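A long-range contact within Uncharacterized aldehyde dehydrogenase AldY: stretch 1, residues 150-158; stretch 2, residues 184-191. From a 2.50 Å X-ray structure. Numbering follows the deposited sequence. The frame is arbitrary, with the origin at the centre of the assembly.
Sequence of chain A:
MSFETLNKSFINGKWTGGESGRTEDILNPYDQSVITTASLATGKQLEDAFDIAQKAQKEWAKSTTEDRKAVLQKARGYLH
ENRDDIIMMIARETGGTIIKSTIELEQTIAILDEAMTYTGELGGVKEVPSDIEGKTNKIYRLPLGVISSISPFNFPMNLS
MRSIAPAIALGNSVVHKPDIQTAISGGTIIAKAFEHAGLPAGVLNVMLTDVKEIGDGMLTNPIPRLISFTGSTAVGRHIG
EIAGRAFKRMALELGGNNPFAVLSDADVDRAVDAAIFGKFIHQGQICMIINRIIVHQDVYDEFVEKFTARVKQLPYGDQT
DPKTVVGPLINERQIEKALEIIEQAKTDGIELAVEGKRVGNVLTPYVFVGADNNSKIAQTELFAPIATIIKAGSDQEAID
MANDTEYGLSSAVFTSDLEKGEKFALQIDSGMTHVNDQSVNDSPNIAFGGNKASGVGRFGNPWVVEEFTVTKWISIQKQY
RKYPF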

ATOM      1  N   ILE A 150      11.495 -10.160   6.188  1.00 55.75           N
ATOM      2  CA  ILE A 150      12.306 -11.117   5.433  1.00 51.23           C
ATOM      3  C   ILE A 150      13.474 -10.398   4.771  1.00 60.17           C
ATOM      4  O   ILE A 150      13.279  -9.400   4.066  1.00 66.01           O
ATOM      5  CB  ILE A 150      11.490 -11.789   4.314  1.00 52.17           C
ATOM      6  CG1 ILE A 150      10.277 -12.521   4.893  1.00 54.48           C
ATOM      7  CG2 ILE A 150      12.363 -12.726   3.456  1.00 42.69           C
ATOM      8  CD1 ILE A 150       9.200 -12.812   3.870  1.00 51.70           C
ATOM      9  N   SER A 151      14.686 -10.901   4.987  1.00 51.76           N
ATOM     10  CA  SER A 151      15.847 -10.253   4.438  1.00 45.61           C
ATOM     11  C   SER A 151      16.694 -11.195   3.598  1.00 51.34           C
ATOM     12  O   SER A 151      16.618 -12.400   3.761  1.00 57.70           O
ATOM     13  CB  SER A 151      16.644  -9.535   5.524  1.00 49.17           C
ATOM     14  OG  SER A 151      17.119 -10.396   6.522  1.00 54.44           O
ATOM     15  N   PRO A 152      17.502 -10.648   2.676  1.00 56.60           N
ATOM     16  CA  PRO A 152      18.236 -11.507   1.773  1.00 50.23           C
ATOM     17  C   PRO A 152      19.688 -11.635   2.207  1.00 51.67           C
ATOM     18  O   PRO A 152      20.056 -11.115   3.245  1.00 57.49           O
ATOM     19  CB  PRO A 152      18.147 -10.715   0.456  1.00 47.08           C
ATOM     20  CG  PRO A 152      18.269  -9.271   0.918  1.00 48.03           C
ATOM     21  CD  PRO A 152      17.749  -9.225   2.354  1.00 55.32           C
ATOM     22  N   PHE A 153      20.510 -12.261   1.370  1.00 62.12           N
ATOM     23  CA  PHE A 153      21.914 -12.552   1.685  1.00 57.08           C
ATOM     24  C   PHE A 153      22.893 -11.418   1.452  1.00 63.11           C
ATOM     25  O   PHE A 153      24.053 -11.550   1.816  1.00 63.67           O
ATOM     26  CB  PHE A 153      22.393 -13.720   0.836  1.00 59.83           C
ATOM     27  CG  PHE A 153      22.447 -13.426  -0.643  1.00 63.04           C
ATOM     28  CD1 PHE A 153      23.517 -12.701  -1.197  1.00 68.05           C
ATOM     29  CD2 PHE A 153      21.446 -13.898  -1.494  1.00 69.32           C
ATOM     30  CE1 PHE A 153      23.573 -12.433  -2.561  1.00 72.61           C
ATOM     31  CE2 PHE A 153      21.495 -13.637  -2.864  1.00 71.04           C
ATOM     32  CZ  PHE A 153      22.561 -12.903  -3.395  1.00 77.25           C
ATOM     33  N   ASN A 154      22.470 -10.356   0.765  1.00 64.48           N
ATOM     34  CA  ASN A 154      23.352  -9.218   0.535  1.00 70.93           C
ATOM     35  C   ASN A 154      22.879  -8.109   1.420  1.00 73.58           C
ATOM     36  O   ASN A 154      21.689  -7.834   1.472  1.00 77.55           O
ATOM     37  CB  ASN A 154      23.373  -8.778  -0.936  1.00 87.07           C
ATOM     38  CG  ASN A 154      21.977  -8.587  -1.524  1.00112.49           C
ATOM     39  OD1 ASN A 154      21.157  -7.832  -0.998  1.00108.58           O
ATOM     40  ND2 ASN A 154      21.712  -9.267  -2.640  1.00132.86           N
ATOM     41  N   PHE A 155      23.803  -7.493   2.145  1.00 72.64           N
ATOM     42  CA  PHE A 155      23.451  -6.467   3.139  1.00 65.43           C
ATOM     43  C   PHE A 155      22.424  -6.941   4.152  1.00 61.53           C
ATOM     44  O   PHE A 155      21.494  -6.201   4.492  1.00 68.87           O
ATOM     45  CB  PHE A 155      23.012  -5.150   2.475  1.00 72.87           C
ATOM     46  CG  PHE A 155      24.031  -4.585   1.519  1.00 90.81           C
ATOM     47  CD1 PHE A 155      25.204  -3.990   2.002  1.00 94.93           C
ATOM     48  CD2 PHE A 155      23.823  -4.654   0.136  1.00 96.99           C
ATOM     49  CE1 PHE A 155      26.146  -3.475   1.126  1.00101.32           C
ATOM     50  CE2 PHE A 155      24.761  -4.139  -0.745  1.00106.30           C
ATOM     51  CZ  PHE A 155      25.923  -3.548  -0.247  1.00108.91           C
ATOM     52  N   PRO A 156      22.608  -8.164   4.680  1.00 61.49           N
ATOM     53  CA  PRO A 156      21.629  -8.765   5.610  1.00 55.33           C
ATOM     54  C   PRO A 156      21.326  -7.912   6.849  1.00 59.80           C
ATOM     55  O   PRO A 156      20.171  -7.785   7.226  1.00 71.08           O
ATOM     56  CB  PRO A 156      22.326 -10.067   6.046  1.00 53.09           C
ATOM     57  CG  PRO A 156      23.787  -9.804   5.815  1.00 54.08           C
ATOM     58  CD  PRO A 156      23.788  -9.033   4.522  1.00 50.57           C
ATOM     59  N   MET A 157      22.346  -7.339   7.486  1.00 59.09           N
ATOM     60  CA  MET A 157      22.145  -6.687   8.773  1.00 52.00           C
ATOM     61  C   MET A 157      21.467  -5.322   8.617  1.00 54.53           C
ATOM     62  O   MET A 157      20.507  -4.984   9.329  1.00 55.43           O
ATOM     63  CB  MET A 157      23.463  -6.546   9.523  1.00 53.41           C
ATOM     64  CG  MET A 157      23.283  -5.773  10.814  1.00 65.24           C
ATOM     65  SD  MET A 157      24.708  -5.695  11.896  1.00 71.28           S
ATOM     66  CE  MET A 157      24.942  -7.413  12.361  1.00 65.93           C
ATOM     67  N   ASN A 158      21.973  -4.549   7.670  1.00 52.60           N
ATOM     68  CA  ASN A 158      21.413  -3.263   7.357  1.00 55.19           C
ATOM     69  C   ASN A 158      19.918  -3.375   7.009  1.00 56.00           C
ATOM     70  O   ASN A 158      19.087  -2.674   7.603  1.00 58.64           O
ATOM     71  CB  ASN A 158      22.237  -2.658   6.218  1.00 68.84           C
ATOM     72  CG  ASN A 158      21.627  -1.412   5.642  1.00 86.56           C
ATOM     73  OD1 ASN A 158      21.458  -0.413   6.335  1.00 96.70           O
ATOM     74  ND2 ASN A 158      21.307  -1.455   4.353  1.00106.66           N
TER
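Stretch 2 (184-191) ISGGTIIA

What shape does stretch 2 take as it meets stretch 1? All of Ile184 to Ala191 belongs to a longer helix that begins earlier in the chain and continues beyond it, but the first part is not a regular alpha-helix. From Ile184 to Thr188 it opens into a wider pi-type turn, and the bond from Ile189 N to Ile184 O, 3.0 Å long, spans five residues rather than four. Ordinary spacing returns with Ala191 N to Gly187 O at 2.9 Å. Stretch 1 passes from a strand residue, Ile150, through loop or turn to Phe155, which occupies the N-cap position; a helix then starts at Pro156. The two backbones come nearest where that helix begins, with Pro156 CA 4.3 Å from Gly186 CA.

Which residue of stretch 1 carries most of the contact? Met157 does, with 95 Å² of its surface covered by stretch 2. Its CA-to-CB bond points sideways, yet the extended start of the side chain (chi1 and chi2 both t, chi3 m) lies along the helix and meets several of its residues. At its base, Met157 CB is only 3.1 Å from Ser185 O, a tight approach of a methylene group to a carbonyl oxygen. Farther out, the terminal methyl CE of Met157 packs against CG2 of Ile189 at 3.8 Å, while CG of Met157 lies 4.1 Å from CD1 of Ile190. That same CD1 of Ile190 is also 3.9 Å from the backbone oxygen O of Met157. Both isoleucines direct their CA-to-CB bonds toward stretch 1, so the methionine meets an apolar surface one turn along from Ser185 and Gly186.

What do Ser185 and Gly186 meet on Pro156? Ser185 gives up 46 Å² and Gly186 42 Å², nearly matching the 43 Å² covered on Pro156. The CA-to-CB bond of Pro156 points toward stretch 2, and its CB rests 3.6 Å from Gly186 CA, a contact of carbon on bare backbone. A CB in ideal position on Gly186 would stand just 3.1 Å from Pro156 CB, so the lack of a side chain leaves room for the ring. Next to it, Pro156 CG lies 3.8 Å from Ser185 OG; this is packing, and the hydroxyl finds its hydrogen bond elsewhere in the structure.

What kind of contact is this, if no hydrogen bond crosses it? The 286 Å² buried in total is a matter of close fit. Ser151 adds a small edge to the contact: its CA-to-CB bond points toward stretch 2, but OG remains 4.1 Å from Gly186 O and is hydrogen-bonded to a residue adjoining one of the stretches. The contact is thus one of packing, with the proline ring set against glycine and the methionine chain laid over Ser185, Ile189 and Ile190.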

ATOM      1  N   ILE A 184      23.469 -15.145  10.984  1.00 66.50           N
ATOM      2  CA  ILE A 184      24.159 -14.558  12.115  1.00 63.29           C
ATOM      3  C   ILE A 184      24.133 -13.038  11.994  1.00 65.71           C
ATOM      4  O   ILE A 184      23.729 -12.346  12.920  1.00 65.15           O
ATOM      5  CB  ILE A 184      25.589 -15.100  12.301  1.00 62.56           C
ATOM      6  CG1 ILE A 184      25.535 -16.579  12.676  1.00 64.65           C
ATOM      7  CG2 ILE A 184      26.288 -14.387  13.445  1.00 59.01           C
ATOM      8  CD1 ILE A 184      26.768 -17.347  12.292  1.00 69.30           C
ATOM      9  N   SER A 185      24.525 -12.528  10.835  1.00 66.88           N
ATOM     10  CA  SER A 185      24.560 -11.089  10.643  1.00 63.49           C
ATOM     11  C   SER A 185      23.199 -10.544  10.290  1.00 64.88           C
ATOM     12  O   SER A 185      22.897  -9.413  10.617  1.00 70.09           O
ATOM     13  CB  SER A 185      25.587 -10.693   9.594  1.00 58.32           C
ATOM     14  OG  SER A 185      25.598 -11.633   8.574  1.00 63.25           O
ATOM     15  N   GLY A 186      22.369 -11.357   9.643  1.00 60.92           N
ATOM     16  CA  GLY A 186      21.019 -10.940   9.315  1.00 53.64           C
ATOM     17  C   GLY A 186      19.973 -11.192  10.401  1.00 58.41           C
ATOM     18  O   GLY A 186      18.832 -10.754  10.267  1.00 72.62           O
ATOM     19  N   GLY A 187      20.332 -11.887  11.474  1.00 54.70           N
ATOM     20  CA  GLY A 187      19.348 -12.211  12.517  1.00 58.36           C
ATOM     21  C   GLY A 187      19.858 -12.323  13.936  1.00 57.81           C
ATOM     22  O   GLY A 187      19.441 -11.575  14.815  1.00 57.83           O
ATOM     23  N   THR A 188      20.767 -13.254  14.178  1.00 60.90           N
ATOM     24  CA  THR A 188      21.068 -13.614  15.577  1.00 66.70           C
ATOM     25  C   THR A 188      21.784 -12.512  16.366  1.00 66.21           C
ATOM     26  O   THR A 188      21.485 -12.298  17.551  1.00 67.04           O
ATOM     27  CB  THR A 188      21.838 -14.943  15.703  1.00 72.84           C
ATOM     28  OG1 THR A 188      23.018 -14.894  14.891  1.00 80.00           O
ATOM     29  CG2 THR A 188      20.968 -16.104  15.257  1.00 71.89           C
ATOM     30  N   ILE A 189      22.717 -11.821  15.708  1.00 58.93           N
ATOM     31  CA  ILE A 189      23.446 -10.722  16.331  1.00 59.67           C
ATOM     32  C   ILE A 189      22.459  -9.627  16.741  1.00 60.44           C
ATOM     33  O   ILE A 189      22.548  -9.076  17.854  1.00 66.43           O
ATOM     34  CB  ILE A 189      24.545 -10.159  15.406  1.00 57.45           C
ATOM     35  CG1 ILE A 189      25.696 -11.141  15.300  1.00 61.22           C
ATOM     36  CG2 ILE A 189      25.084  -8.833  15.926  1.00 60.72           C
ATOM     37  CD1 ILE A 189      26.642 -10.805  14.165  1.00 68.54           C
ATOM     38  N   ILE A 190      21.506  -9.347  15.853  1.00 55.22           N
ATOM     39  CA  ILE A 190      20.476  -8.352  16.102  1.00 56.60           C
ATOM     40  C   ILE A 190      19.635  -8.793  17.304  1.00 60.97           C
ATOM     41  O   ILE A 190      19.411  -8.003  18.229  1.00 63.55           O
ATOM     42  CB  ILE A 190      19.603  -8.111  14.857  1.00 57.01           C
ATOM     43  CG1 ILE A 190      20.322  -7.170  13.910  1.00 54.79           C
ATOM     44  CG2 ILE A 190      18.271  -7.486  15.246  1.00 60.62           C
ATOM     45  CD1 ILE A 190      19.825  -7.229  12.480  1.00 53.08           C
ATOM     46  N   ALA A 191      19.199 -10.052  17.301  1.00 55.51           N
ATOM     47  CA  ALA A 191      18.488 -10.609  18.472  1.00 59.36           C
ATOM     48  C   ALA A 191      19.310 -10.481  19.754  1.00 65.30           C
ATOM     49  O   ALA A 191      18.795 -10.069  20.804  1.00 71.93           O
ATOM     50  CB  ALA A 191      18.084 -12.051  18.239  1.00 56.93           C
TER